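Local coordinates for uncharacterized protein ABO_0056 (Alcanivorax borkumensis, PDB 3H35) that is of unknown function but belongs to the Abi-alpha (DUF4393) family, possibly linked to abortive infection, and packs as a three-subunit assembly, at residues A[120-125]-A[159-164]; A[59-64]-A[98-103]; A[48-53]-A[114-119]. One frame throughout, in Å; residues are numbered along the deposited sequence.

Interaction 1: A[120-125]-A[159-164]; sequences IASDFT and RETLRI
Ile120, Ala121 and Ser122 pair with Arg163, Leu162 and Thr161 as neighbouring antiparallel strands, joining strand 119-123, outermost within this chain, to strand 156-164 in the four-stranded antiparallel sheet of this mixed helix-and-sheet chain. Ile120-Arg163 and Ser122-Thr161 are hydrogen-bonded pairs, and Ala121-Leu162 between them is a non-hydrogen-bonded one. Ile120 N meets Arg163 O at 2.8 Å and the return bond from Arg163 N to Ile120 O is 3.1 Å. In the next pair, Ser122 N reaches Thr161 O at 2.9 Å, whereas Thr161 N approaches Ser122 O from above the carbonyl plane.

On the face carrying Ile120, Ser122, Thr161 and Arg163, side chains add a polar lattice. Ser122 OG, set between its backbone N and carbonyl carbon (chi1 60°), accepts a nearly straight bond from Arg163 NE at 3.0 Å, lying in the guanidinium plane; a water also joins Ser122 OG, Arg163 NH2 and Asp123 O. Short serine suits this crossing, and arginine can stretch to it. Ala121 and Leu162 turn to the other face and pack on helix 106-115, Ala121 CB also meeting Glu160 OE1 at 3.5 Å; small Ala121 lets the helix come close. Glu160 is tied to Arg90, Thr75, Tyr77 and Arg158.

Where the pairing loosens, Phe124 and the Arg159 side chain run side by side, ring and guanidinium planes 11° apart, with Phe124 CD1 3.8 Å from Arg159 CB; Glu136 takes the guanidinium in a salt bridge. Past the Ser122-Thr161 pair, the Thr161 hydroxyl continues the bonding: Thr161 OG1 gives its proton to Asp123 O at 2.6 Å, standing above that carbonyl's plane.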
ATOM      1  N   ILE A 120      -1.765  -9.907   8.038  1.00 25.89           N
ATOM      2  CA  ILE A 120      -2.063  -8.879   9.032  1.00 27.17           C
ATOM      3  C   ILE A 120      -1.074  -8.993  10.166  1.00 27.76           C
ATOM      4  O   ILE A 120      -0.413 -10.029  10.288  1.00 28.29           O
ATOM      5  CB  ILE A 120      -3.485  -8.969   9.610  1.00 27.95           C
ATOM      6  CG1 ILE A 120      -3.742 -10.373  10.180  1.00 29.02           C
ATOM      7  CG2 ILE A 120      -4.508  -8.564   8.559  1.00 27.97           C
ATOM      8  CD1 ILE A 120      -5.078 -10.500  10.914  1.00 34.64           C
ATOM      9  N   ALA A 121      -0.976  -7.917  10.967  1.00 27.54           N
ATOM     10  CA  ALA A 121      -0.196  -7.891  12.192  1.00 28.30           C
ATOM     11  C   ALA A 121      -1.149  -7.838  13.374  1.00 29.05           C
ATOM     12  O   ALA A 121      -2.111  -7.098  13.346  1.00 31.28           O
ATOM     13  CB  ALA A 121       0.753  -6.683  12.216  1.00 27.36           C
ATOM     14  N   SER A 122      -0.921  -8.633  14.403  1.00 29.67           N
ATOM     15  CA  SER A 122      -1.696  -8.500  15.635  1.00 30.60           C
ATOM     16  C   SER A 122      -0.708  -8.396  16.759  1.00 31.74           C
ATOM     17  O   SER A 122       0.523  -8.333  16.541  1.00 30.62           O
ATOM     18  CB  SER A 122      -2.638  -9.695  15.829  1.00 30.78           C
ATOM     19  OG  SER A 122      -1.913 -10.926  15.904  1.00 31.92           O
ATOM     20  N   ASP A 123      -1.229  -8.349  17.980  1.00 33.19           N
ATOM     21  CA  ASP A 123      -0.373  -8.107  19.142  1.00 34.16           C
ATOM     22  C   ASP A 123       0.591  -9.223  19.443  1.00 33.43           C
ATOM     23  O   ASP A 123       0.404 -10.377  19.037  1.00 32.16           O
ATOM     24  CB  ASP A 123      -1.215  -7.917  20.406  1.00 35.73           C
ATOM     25  CG  ASP A 123      -1.761  -6.526  20.534  1.00 41.28           C
ATOM     26  OD1 ASP A 123      -1.611  -5.711  19.581  1.00 47.56           O
ATOM     27  OD2 ASP A 123      -2.356  -6.254  21.599  1.00 48.92           O
ATOM     28  N   PHE A 124       1.581  -8.822  20.234  1.00 32.56           N
ATOM     29  CA  PHE A 124       2.596  -9.678  20.786  1.00 32.88           C
ATOM     30  C   PHE A 124       2.025 -11.018  21.190  1.00 31.42           C
ATOM     31  O   PHE A 124       0.949 -11.062  21.756  1.00 31.14           O
ATOM     32  CB  PHE A 124       3.141  -8.950  22.032  1.00 33.20           C
ATOM     33  CG  PHE A 124       4.033  -9.771  22.881  1.00 34.72           C
ATOM     34  CD1 PHE A 124       5.337 -10.004  22.504  1.00 39.31           C
ATOM     35  CD2 PHE A 124       3.584 -10.273  24.088  1.00 38.64           C
ATOM     36  CE1 PHE A 124       6.193 -10.751  23.305  1.00 40.32           C
ATOM     37  CE2 PHE A 124       4.411 -11.015  24.895  1.00 38.82           C
ATOM     38  CZ  PHE A 124       5.724 -11.269  24.499  1.00 41.29           C
ATOM     39  N   THR A 125       2.742 -12.101  20.896  1.00 30.78           N
ATOM     40  CA  THR A 125       2.377 -13.434  21.410  1.00 30.14           C
ATOM     41  C   THR A 125       3.455 -13.939  22.352  1.00 30.02           C
ATOM     42  O   THR A 125       4.602 -14.126  21.950  1.00 29.05           O
ATOM     43  CB  THR A 125       2.154 -14.446  20.260  1.00 30.02           C
ATOM     44  OG1 THR A 125       1.123 -13.937  19.423  1.00 29.40           O
ATOM     45  CG2 THR A 125       1.750 -15.830  20.808  1.00 29.09           C
ATOM     46  N   ARG A 159       6.877  -5.543  19.091  1.00 28.32           N
ATOM     47  CA  ARG A 159       6.709  -6.956  18.895  1.00 29.01           C
ATOM     48  C   ARG A 159       5.252  -7.266  18.561  1.00 28.81           C
ATOM     49  O   ARG A 159       4.338  -6.955  19.302  1.00 28.39           O
ATOM     50  CB  ARG A 159       7.149  -7.743  20.116  1.00 29.05           C
ATOM     51  CG  ARG A 159       8.652  -7.681  20.400  1.00 30.03           C
ATOM     52  CD  ARG A 159       8.929  -8.268  21.762  1.00 32.72           C
ATOM     53  NE  ARG A 159      10.340  -8.530  21.979  1.00 34.40           N
ATOM     54  CZ  ARG A 159      10.814  -9.189  23.021  1.00 34.99           C
ATOM     55  NH1 ARG A 159       9.990  -9.659  23.959  1.00 37.82           N
ATOM     56  NH2 ARG A 159      12.110  -9.408  23.111  1.00 35.85           N
ATOM     57  N   GLU A 160       5.069  -7.895  17.409  1.00 28.46           N
ATOM     58  CA  GLU A 160       3.754  -8.219  16.907  1.00 28.24           C
ATOM     59  C   GLU A 160       3.738  -9.680  16.401  1.00 27.56           C
ATOM     60  O   GLU A 160       4.732 -10.415  16.505  1.00 27.20           O
ATOM     61  CB  GLU A 160       3.381  -7.207  15.818  1.00 27.78           C
ATOM     62  CG  GLU A 160       3.317  -5.751  16.346  1.00 29.09           C
ATOM     63  CD  GLU A 160       2.912  -4.731  15.297  1.00 29.14           C
ATOM     64  OE1 GLU A 160       3.172  -4.936  14.089  1.00 30.12           O
ATOM     65  OE2 GLU A 160       2.329  -3.706  15.691  1.00 31.23           O
ATOM     66  N   THR A 161       2.590 -10.092  15.886  1.00 26.75           N
ATOM     67  CA  THR A 161       2.399 -11.426  15.387  1.00 26.30           C
ATOM     68  C   THR A 161       1.894 -11.408  13.938  1.00 25.97           C
ATOM     69  O   THR A 161       0.928 -10.711  13.620  1.00 25.85           O
ATOM     70  CB  THR A 161       1.408 -12.157  16.284  1.00 27.30           C
ATOM     71  OG1 THR A 161       1.867 -12.074  17.651  1.00 27.70           O
ATOM     72  CG2 THR A 161       1.278 -13.619  15.838  1.00 25.09           C
ATOM     73  N   LEU A 162       2.559 -12.157  13.066  1.00 25.17           N
ATOM     74  CA  LEU A 162       2.224 -12.192  11.642  1.00 26.06           C
ATOM     75  C   LEU A 162       1.250 -13.303  11.424  1.00 26.01           C
ATOM     76  O   LEU A 162       1.495 -14.409  11.870  1.00 26.60           O
ATOM     77  CB  LEU A 162       3.479 -12.469  10.811  1.00 26.42           C
ATOM     78  CG  LEU A 162       3.366 -12.606   9.291  1.00 26.73           C
ATOM     79  CD1 LEU A 162       2.950 -11.238   8.674  1.00 25.38           C
ATOM     80  CD2 LEU A 162       4.724 -13.118   8.732  1.00 23.37           C
ATOM     81  N   ARG A 163       0.161 -13.017  10.711  1.00 26.36           N
ATOM     82  CA  ARG A 163      -0.819 -14.026  10.301  1.00 26.48           C
ATOM     83  C   ARG A 163      -1.356 -13.744   8.914  1.00 25.58           C
ATOM     84  O   ARG A 163      -1.307 -12.624   8.476  1.00 24.71           O
ATOM     85  CB  ARG A 163      -2.044 -13.994  11.188  1.00 27.61           C
ATOM     86  CG  ARG A 163      -1.769 -14.138  12.618  1.00 31.54           C
ATOM     87  CD  ARG A 163      -3.029 -13.753  13.362  1.00 33.15           C
ATOM     88  NE  ARG A 163      -2.632 -13.601  14.735  1.00 35.50           N
ATOM     89  CZ  ARG A 163      -2.452 -14.607  15.571  1.00 34.32           C
ATOM     90  NH1 ARG A 163      -2.684 -15.850  15.189  1.00 35.43           N
ATOM     91  NH2 ARG A 163      -2.042 -14.348  16.786  1.00 35.21           N
ATOM     92  N   ILE A 164      -1.961 -14.757   8.297  1.00 25.01           N
ATOM     93  CA  ILE A 164      -2.705 -14.591   7.060  1.00 24.53           C
ATOM     94  C   ILE A 164      -3.938 -13.726   7.315  1.00 24.63           C
ATOM     95  O   ILE A 164      -4.543 -13.812   8.374  1.00 25.66           O
ATOM     96  CB  ILE A 164      -3.112 -15.971   6.444  1.00 24.24           C
ATOM     97  CG1 ILE A 164      -3.483 -15.800   4.967  1.00 25.87           C
ATOM     98  CG2 ILE A 164      -4.313 -16.622   7.194  1.00 21.19           C
ATOM     99  CD1 ILE A 164      -3.401 -17.106   4.203  1.00 23.51           C
TER
HETATM  100  O   HOH W   1      -1.652 -12.097  18.280  1.00 32.13           O
HETATM  101  O   HOH W   2       1.919  -5.880  20.574  1.00 50.07           O

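Interaction 2: A[59-64]-A[98-103]; sequences ARLLAA and AGIQCN
Arg60 folds over the end of helix 94-98 by two torsions: chi1 of -71° sets CG beside its own backbone N, and a bend at chi3 (72°) turns NE back to Ala98 O. The guanidinium meets that carbonyl with its edge. Arg60 NE donates to Ala98 O at 3.0 Å, the donor lying in the carbonyl plane, while Arg60 NH2 adds only a weak bond to the same Ala98 O at 3.4 Å.

A water completes the polar side, giving one proton to Arg60 O at 2.6 Å and another to Ala98 O at 3.2 Å. It thus links a backbone carbonyl of helix 56-65 to the one that the arginine grips.

Beside this grip lies a small apolar patch. The methyl of Ala98 points into helix 56-65, its CB 3.8 Å from Ala64 CB and close to Leu61 CD2. Alanine suits both helical sites because a single methyl lets the two backbones approach. Leu61 and Ile100 cross obliquely, with Leu61 CG 3.9 Å from Ile100 CG2; these branched side chains carry the patch onward to helix 106-115, where both touch Tyr109.

Gly99 ends helix 94-98 in a Schellman motif. Its positive phi (74°) is easy for glycine, and without a CB it lets the Arg60 side chain pass near. The following loop is held to the start of helix 56-65 by Asp57, whose carboxylate accepts from the backbone N of Gln101 and of Cys102.

Carbonyls at a helix C-terminus collect partial negative charge, so a cationic guanidinium at Ala98 O probably gains electrostatically as well as by hydrogen bonding, with the Leu61, Ala64, Ala98 and Ile100 side chains supplying the apolar share.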
ATOM      1  N   ALA A  59       5.538 -16.729  -1.929  1.00 24.11           N
ATOM      2  CA  ALA A  59       4.535 -17.764  -2.014  1.00 24.60           C
ATOM      3  C   ALA A  59       4.759 -18.795  -0.886  1.00 25.50           C
ATOM      4  O   ALA A  59       3.784 -19.300  -0.286  1.00 24.24           O
ATOM      5  CB  ALA A  59       4.590 -18.449  -3.387  1.00 23.55           C
ATOM      6  N   ARG A  60       6.037 -19.123  -0.634  1.00 26.00           N
ATOM      7  CA  ARG A  60       6.377 -20.047   0.436  1.00 26.25           C
ATOM      8  C   ARG A  60       6.005 -19.469   1.817  1.00 26.81           C
ATOM      9  O   ARG A  60       5.519 -20.197   2.700  1.00 25.65           O
ATOM     10  CB  ARG A  60       7.868 -20.450   0.346  1.00 27.50           C
ATOM     11  CG  ARG A  60       8.192 -21.374  -0.834  1.00 27.00           C
ATOM     12  CD  ARG A  60       9.584 -21.915  -0.772  1.00 27.76           C
ATOM     13  NE  ARG A  60       9.633 -22.892   0.296  1.00 29.70           N
ATOM     14  CZ  ARG A  60       9.422 -24.193   0.168  1.00 32.95           C
ATOM     15  NH1 ARG A  60       9.193 -24.737  -1.024  1.00 35.03           N
ATOM     16  NH2 ARG A  60       9.461 -24.966   1.250  1.00 34.24           N
ATOM     17  N   LEU A  61       6.211 -18.148   1.999  1.00 26.85           N
ATOM     18  CA  LEU A  61       5.757 -17.462   3.217  1.00 26.82           C
ATOM     19  C   LEU A  61       4.238 -17.519   3.376  1.00 26.34           C
ATOM     20  O   LEU A  61       3.731 -17.819   4.440  1.00 25.89           O
ATOM     21  CB  LEU A  61       6.192 -15.983   3.231  1.00 26.82           C
ATOM     22  CG  LEU A  61       7.659 -15.698   3.503  1.00 26.69           C
ATOM     23  CD1 LEU A  61       7.993 -14.214   3.128  1.00 26.98           C
ATOM     24  CD2 LEU A  61       7.958 -16.053   4.971  1.00 26.99           C
ATOM     25  N   LEU A  62       3.502 -17.218   2.308  1.00 27.02           N
ATOM     26  CA  LEU A  62       2.045 -17.283   2.378  1.00 26.86           C
ATOM     27  C   LEU A  62       1.590 -18.719   2.670  1.00 26.52           C
ATOM     28  O   LEU A  62       0.690 -18.937   3.470  1.00 25.79           O
ATOM     29  CB  LEU A  62       1.391 -16.722   1.114  1.00 26.98           C
ATOM     30  CG  LEU A  62      -0.113 -16.389   1.233  1.00 26.76           C
ATOM     31  CD1 LEU A  62      -0.414 -15.407   2.403  1.00 27.82           C
ATOM     32  CD2 LEU A  62      -0.687 -15.808  -0.084  1.00 27.33           C
ATOM     33  N   ALA A  63       2.210 -19.702   2.013  1.00 25.64           N
ATOM     34  CA  ALA A  63       1.902 -21.098   2.286  1.00 25.22           C
ATOM     35  C   ALA A  63       2.067 -21.413   3.776  1.00 24.46           C
ATOM     36  O   ALA A  63       1.246 -22.086   4.359  1.00 24.42           O
ATOM     37  CB  ALA A  63       2.834 -22.054   1.443  1.00 25.01           C
ATOM     38  N   ALA A  64       3.153 -20.950   4.362  1.00 23.69           N
ATOM     39  CA  ALA A  64       3.453 -21.257   5.760  1.00 24.98           C
ATOM     40  C   ALA A  64       2.365 -20.611   6.649  1.00 25.86           C
ATOM     41  O   ALA A  64       2.016 -21.135   7.701  1.00 25.20           O
ATOM     42  CB  ALA A  64       4.875 -20.761   6.134  1.00 23.79           C
ATOM     43  N   ALA A  98       9.678 -21.356   6.698  1.00 30.12           N
ATOM     44  CA  ALA A  98       8.995 -21.400   5.402  1.00 30.16           C
ATOM     45  C   ALA A  98       9.880 -21.935   4.277  1.00 29.66           C
ATOM     46  O   ALA A  98       9.386 -22.217   3.202  1.00 29.70           O
ATOM     47  CB  ALA A  98       8.443 -20.024   5.020  1.00 29.10           C
ATOM     48  N   GLY A  99      11.183 -22.022   4.529  1.00 29.93           N
ATOM     49  CA  GLY A  99      12.151 -22.491   3.530  1.00 29.60           C
ATOM     50  C   GLY A  99      12.454 -21.490   2.419  1.00 29.35           C
ATOM     51  O   GLY A  99      12.775 -21.881   1.322  1.00 29.27           O
ATOM     52  N   ILE A 100      12.355 -20.197   2.675  1.00 28.83           N
ATOM     53  CA  ILE A 100      12.673 -19.247   1.616  1.00 29.13           C
ATOM     54  C   ILE A 100      14.163 -19.309   1.219  1.00 29.86           C
ATOM     55  O   ILE A 100      15.043 -19.545   2.056  1.00 28.43           O
ATOM     56  CB  ILE A 100      12.300 -17.826   1.954  1.00 28.81           C
ATOM     57  CG1 ILE A 100      13.046 -17.307   3.197  1.00 28.96           C
ATOM     58  CG2 ILE A 100      10.751 -17.684   2.156  1.00 28.29           C
ATOM     59  CD1 ILE A 100      12.876 -15.765   3.327  1.00 27.74           C
ATOM     60  N   GLN A 101      14.423 -19.075  -0.053  1.00 29.84           N
ATOM     61  CA  GLN A 101      15.792 -19.067  -0.568  1.00 31.81           C
ATOM     62  C   GLN A 101      16.624 -17.924   0.001  1.00 31.58           C
ATOM     63  O   GLN A 101      17.726 -18.156   0.521  1.00 31.05           O
ATOM     64  CB  GLN A 101      15.759 -18.987  -2.113  1.00 32.45           C
ATOM     65  CG  GLN A 101      17.149 -18.877  -2.764  1.00 36.56           C
ATOM     66  CD  GLN A 101      17.105 -19.092  -4.260  1.00 39.29           C
ATOM     67  OE1 GLN A 101      16.109 -18.814  -4.932  1.00 42.88           O
ATOM     68  NE2 GLN A 101      18.188 -19.594  -4.786  1.00 45.44           N
ATOM     69  N   CYS A 102      16.103 -16.690  -0.075  1.00 30.84           N
ATOM     70  CA  CYS A 102      16.894 -15.534   0.299  1.00 31.89           C
ATOM     71  C   CYS A 102      16.283 -14.822   1.483  1.00 31.51           C
ATOM     72  O   CYS A 102      15.418 -13.933   1.313  1.00 30.21           O
ATOM     73  CB  CYS A 102      17.014 -14.553  -0.868  1.00 32.54           C
ATOM     74  SG  CYS A 102      17.896 -15.324  -2.241  1.00 38.76           S
ATOM     75  N   ASN A 103      16.759 -15.186   2.658  1.00 29.96           N
ATOM     76  CA  ASN A 103      16.233 -14.635   3.864  1.00 31.45           C
ATOM     77  C   ASN A 103      16.620 -13.168   4.011  1.00 31.34           C
ATOM     78  O   ASN A 103      16.016 -12.442   4.801  1.00 31.09           O
ATOM     79  CB  ASN A 103      16.730 -15.411   5.071  1.00 32.02           C
ATOM     80  CG  ASN A 103      15.812 -15.257   6.254  1.00 34.83           C
ATOM     81  OD1 ASN A 103      14.673 -15.754   6.240  1.00 37.74           O
ATOM     82  ND2 ASN A 103      16.285 -14.547   7.284  1.00 38.35           N
TER
HETATM   83  O   HOH W   3       6.263 -22.674   3.017  1.00 35.86           O

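Interaction 3: A[48-53]-A[114-119]; sequences ERHLAS and FAQGLV
His50 and Gln116 meet through one firm side-chain hydrogen bond: His50 ND1 donates to Gln116 OE1 at 2.8 Å, with an N-H...O angle of 161°. The amide oxygen lies close to the imidazole plane, at the ring edge, although ring and amide planes are turned 36° apart. Gln116 reaches it by bending at chi2 (-75°), which swings CD away from an extended course. Glutamine suits the place because its oxygen can accept from the ring on a flexible chain. Next to the polar pair, Leu118 CD1 packs 3.9 Å from His50 O, and Leu51 touches Leu118 more loosely through their methyls.

The second shell steadies the imidazole from within helix 42-52. Arg49 CG stands over the centre of one ring face, 4.2 Å above it, and Arg49 NH2 donates to His50 NE2 at 3.3 Å. Both ring nitrogens therefore have partners, ND1 as donor and NE2 as acceptor. Arg49 itself is shared with the second subunit: Glu58 of the second subunit forms a salt bridge with its NH1, and His112 of the second subunit meets the His50 ring steeply inclined. Residues 48-52 form a wider pi-type turn, and Ser53 OG turns back to bond with Arg49 O.

On the other side, Gly117 closes helix 106-115 with a Schellman motif, its positive phi being comfortable for glycine, and this reversal sends the chain into strand 119-123. Leu118 begins the exit, covered by Leu62 of helix 56-65 and Leu171 of helix 166-175; Leu51 lies against the same two leucines. The contact thus ties helix 42-52 to the helix-to-strand corner, with helices 56-65 and 166-175 packed alongside.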
ATOM      1  N   GLU A  48      -4.279 -15.166 -10.377  1.00 28.48           N
ATOM      2  CA  GLU A  48      -3.080 -14.831 -11.165  1.00 30.16           C
ATOM      3  C   GLU A  48      -2.404 -13.576 -10.655  1.00 29.62           C
ATOM      4  O   GLU A  48      -1.193 -13.521 -10.480  1.00 29.13           O
ATOM      5  CB  GLU A  48      -3.403 -14.564 -12.618  1.00 31.01           C
ATOM      6  CG  GLU A  48      -3.475 -15.793 -13.441  1.00 37.87           C
ATOM      7  CD  GLU A  48      -2.206 -16.628 -13.272  1.00 45.95           C
ATOM      8  OE1 GLU A  48      -1.105 -16.096 -13.658  1.00 48.27           O
ATOM      9  OE2 GLU A  48      -2.332 -17.770 -12.701  1.00 46.49           O
ATOM     10  N   ARG A  49      -3.222 -12.557 -10.484  1.00 28.36           N
ATOM     11  CA  ARG A  49      -2.753 -11.229 -10.178  1.00 28.60           C
ATOM     12  C   ARG A  49      -2.148 -11.133  -8.764  1.00 27.89           C
ATOM     13  O   ARG A  49      -1.168 -10.435  -8.546  1.00 28.33           O
ATOM     14  CB  ARG A  49      -3.973 -10.319 -10.311  1.00 28.70           C
ATOM     15  CG  ARG A  49      -3.772  -8.924 -10.144  1.00 29.68           C
ATOM     16  CD  ARG A  49      -5.088  -8.175 -10.438  1.00 30.60           C
ATOM     17  NE  ARG A  49      -5.997  -8.141  -9.300  1.00 28.95           N
ATOM     18  CZ  ARG A  49      -7.208  -7.603  -9.354  1.00 26.54           C
ATOM     19  NH1 ARG A  49      -7.678  -7.136 -10.501  1.00 25.09           N
ATOM     20  NH2 ARG A  49      -7.961  -7.558  -8.265  1.00 27.67           N
ATOM     21  N   HIS A  50      -2.725 -11.822  -7.795  1.00 27.44           N
ATOM     22  CA  HIS A  50      -2.268 -11.680  -6.428  1.00 26.92           C
ATOM     23  C   HIS A  50      -1.411 -12.831  -5.928  1.00 27.42           C
ATOM     24  O   HIS A  50      -0.629 -12.606  -5.043  1.00 27.16           O
ATOM     25  CB  HIS A  50      -3.435 -11.451  -5.485  1.00 27.20           C
ATOM     26  CG  HIS A  50      -4.176 -10.186  -5.771  1.00 27.55           C
ATOM     27  ND1 HIS A  50      -3.569  -8.949  -5.717  1.00 28.74           N
ATOM     28  CD2 HIS A  50      -5.456  -9.961  -6.143  1.00 26.36           C
ATOM     29  CE1 HIS A  50      -4.453  -8.010  -6.021  1.00 27.70           C
ATOM     30  NE2 HIS A  50      -5.611  -8.596  -6.265  1.00 27.48           N
ATOM     31  N   LEU A  51      -1.549 -14.042  -6.475  1.00 25.97           N
ATOM     32  CA  LEU A  51      -0.802 -15.206  -5.949  1.00 25.68           C
ATOM     33  C   LEU A  51       0.248 -15.666  -6.964  1.00 25.68           C
ATOM     34  O   LEU A  51       1.382 -15.864  -6.589  1.00 25.12           O
ATOM     35  CB  LEU A  51      -1.713 -16.405  -5.587  1.00 25.39           C
ATOM     36  CG  LEU A  51      -2.713 -16.182  -4.451  1.00 27.31           C
ATOM     37  CD1 LEU A  51      -3.491 -17.488  -4.191  1.00 26.66           C
ATOM     38  CD2 LEU A  51      -2.001 -15.583  -3.184  1.00 26.40           C
ATOM     39  N   ALA A  52      -0.112 -15.804  -8.237  1.00 24.85           N
ATOM     40  CA  ALA A  52       0.842 -16.316  -9.226  1.00 26.05           C
ATOM     41  C   ALA A  52       1.941 -15.282  -9.416  1.00 26.52           C
ATOM     42  O   ALA A  52       3.076 -15.652  -9.721  1.00 26.15           O
ATOM     43  CB  ALA A  52       0.159 -16.639 -10.577  1.00 25.00           C
ATOM     44  N   SER A  53       1.620 -14.004  -9.178  1.00 25.57           N
ATOM     45  CA  SER A  53       2.617 -12.935  -9.309  1.00 25.63           C
ATOM     46  C   SER A  53       3.606 -12.862  -8.123  1.00 25.35           C
ATOM     47  O   SER A  53       4.587 -12.141  -8.162  1.00 25.94           O
ATOM     48  CB  SER A  53       1.894 -11.590  -9.440  1.00 26.21           C
ATOM     49  OG  SER A  53       1.220 -11.269  -8.223  1.00 26.25           O
ATOM     50  N   PHE A 114       2.109  -7.395   2.937  1.00 24.20           N
ATOM     51  CA  PHE A 114       1.259  -6.362   3.599  1.00 25.37           C
ATOM     52  C   PHE A 114       0.638  -5.430   2.584  1.00 25.20           C
ATOM     53  O   PHE A 114      -0.551  -5.177   2.687  1.00 24.80           O
ATOM     54  CB  PHE A 114       1.994  -5.537   4.698  1.00 24.61           C
ATOM     55  CG  PHE A 114       2.069  -6.266   6.024  1.00 26.83           C
ATOM     56  CD1 PHE A 114       1.033  -6.188   6.939  1.00 25.88           C
ATOM     57  CD2 PHE A 114       3.145  -7.082   6.317  1.00 25.44           C
ATOM     58  CE1 PHE A 114       1.101  -6.880   8.174  1.00 26.10           C
ATOM     59  CE2 PHE A 114       3.196  -7.797   7.513  1.00 26.18           C
ATOM     60  CZ  PHE A 114       2.163  -7.678   8.449  1.00 25.78           C
ATOM     61  N   ALA A 115       1.411  -4.950   1.602  1.00 24.57           N
ATOM     62  CA  ALA A 115       0.869  -3.940   0.667  1.00 25.13           C
ATOM     63  C   ALA A 115      -0.276  -4.574  -0.106  1.00 24.81           C
ATOM     64  O   ALA A 115      -1.247  -3.891  -0.468  1.00 24.61           O
ATOM     65  CB  ALA A 115       1.930  -3.377  -0.295  1.00 24.61           C
ATOM     66  N   GLN A 116      -0.149  -5.882  -0.349  1.00 24.92           N
ATOM     67  CA  GLN A 116      -1.154  -6.636  -1.104  1.00 24.60           C
ATOM     68  C   GLN A 116      -2.364  -7.108  -0.240  1.00 24.37           C
ATOM     69  O   GLN A 116      -3.290  -7.713  -0.758  1.00 24.69           O
ATOM     70  CB  GLN A 116      -0.488  -7.830  -1.782  1.00 24.90           C
ATOM     71  CG  GLN A 116       0.324  -7.484  -2.989  1.00 24.87           C
ATOM     72  CD  GLN A 116      -0.554  -7.171  -4.143  1.00 26.41           C
ATOM     73  OE1 GLN A 116      -1.150  -8.070  -4.732  1.00 27.08           O
ATOM     74  NE2 GLN A 116      -0.670  -5.888  -4.472  1.00 21.84           N
ATOM     75  N   GLY A 117      -2.333  -6.848   1.060  1.00 24.05           N
ATOM     76  CA  GLY A 117      -3.448  -7.160   1.942  1.00 23.95           C
ATOM     77  C   GLY A 117      -3.550  -8.648   2.253  1.00 24.08           C
ATOM     78  O   GLY A 117      -4.595  -9.117   2.664  1.00 22.82           O
ATOM     79  N   LEU A 118      -2.444  -9.379   2.080  1.00 24.05           N
ATOM     80  CA  LEU A 118      -2.450 -10.826   2.177  1.00 24.46           C
ATOM     81  C   LEU A 118      -2.199 -11.326   3.598  1.00 25.29           C
ATOM     82  O   LEU A 118      -2.515 -12.480   3.898  1.00 26.70           O
ATOM     83  CB  LEU A 118      -1.399 -11.439   1.222  1.00 25.14           C
ATOM     84  CG  LEU A 118      -1.613 -11.208  -0.277  1.00 26.08           C
ATOM     85  CD1 LEU A 118      -0.534 -11.877  -1.178  1.00 20.60           C
ATOM     86  CD2 LEU A 118      -3.052 -11.634  -0.676  1.00 26.06           C
ATOM     87  N   VAL A 119      -1.614 -10.473   4.446  1.00 24.60           N
ATOM     88  CA  VAL A 119      -1.275 -10.802   5.823  1.00 24.84           C
ATOM     89  C   VAL A 119      -1.703  -9.647   6.744  1.00 25.69           C
ATOM     90  O   VAL A 119      -1.961  -8.526   6.271  1.00 25.90           O
ATOM     91  CB  VAL A 119       0.228 -11.034   5.973  1.00 24.65           C
ATOM     92  CG1 VAL A 119       0.703 -12.240   5.117  1.00 22.95           C
ATOM     93  CG2 VAL A 119       1.056  -9.757   5.650  1.00 23.12           C
TER

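How the interactions relate
Along the chain interaction 3 opens first and encloses interaction 2, and interaction 1 follows both. Segment 114-119 runs straight into 120-125, so the corner held in interaction 3 leads directly to the strand pair of interaction 1, their centres about 18 Å apart. Helix 56-65 touches both: Leu62 packs on Leu51 and Leu118 of interaction 3 and on Ile164 of interaction 1. The centres of interactions 1 and 2 are about 17 Å apart, those of 2 and 3 about 14 Å. Interaction 1 builds the sheet, interaction 3 ties helix 42-52 to the corner leading into it, and interaction 2 joins helix 56-65 to the loop after helix 94-98. Interactions 1 and 3 touch the second subunit, 2 and 3 the third.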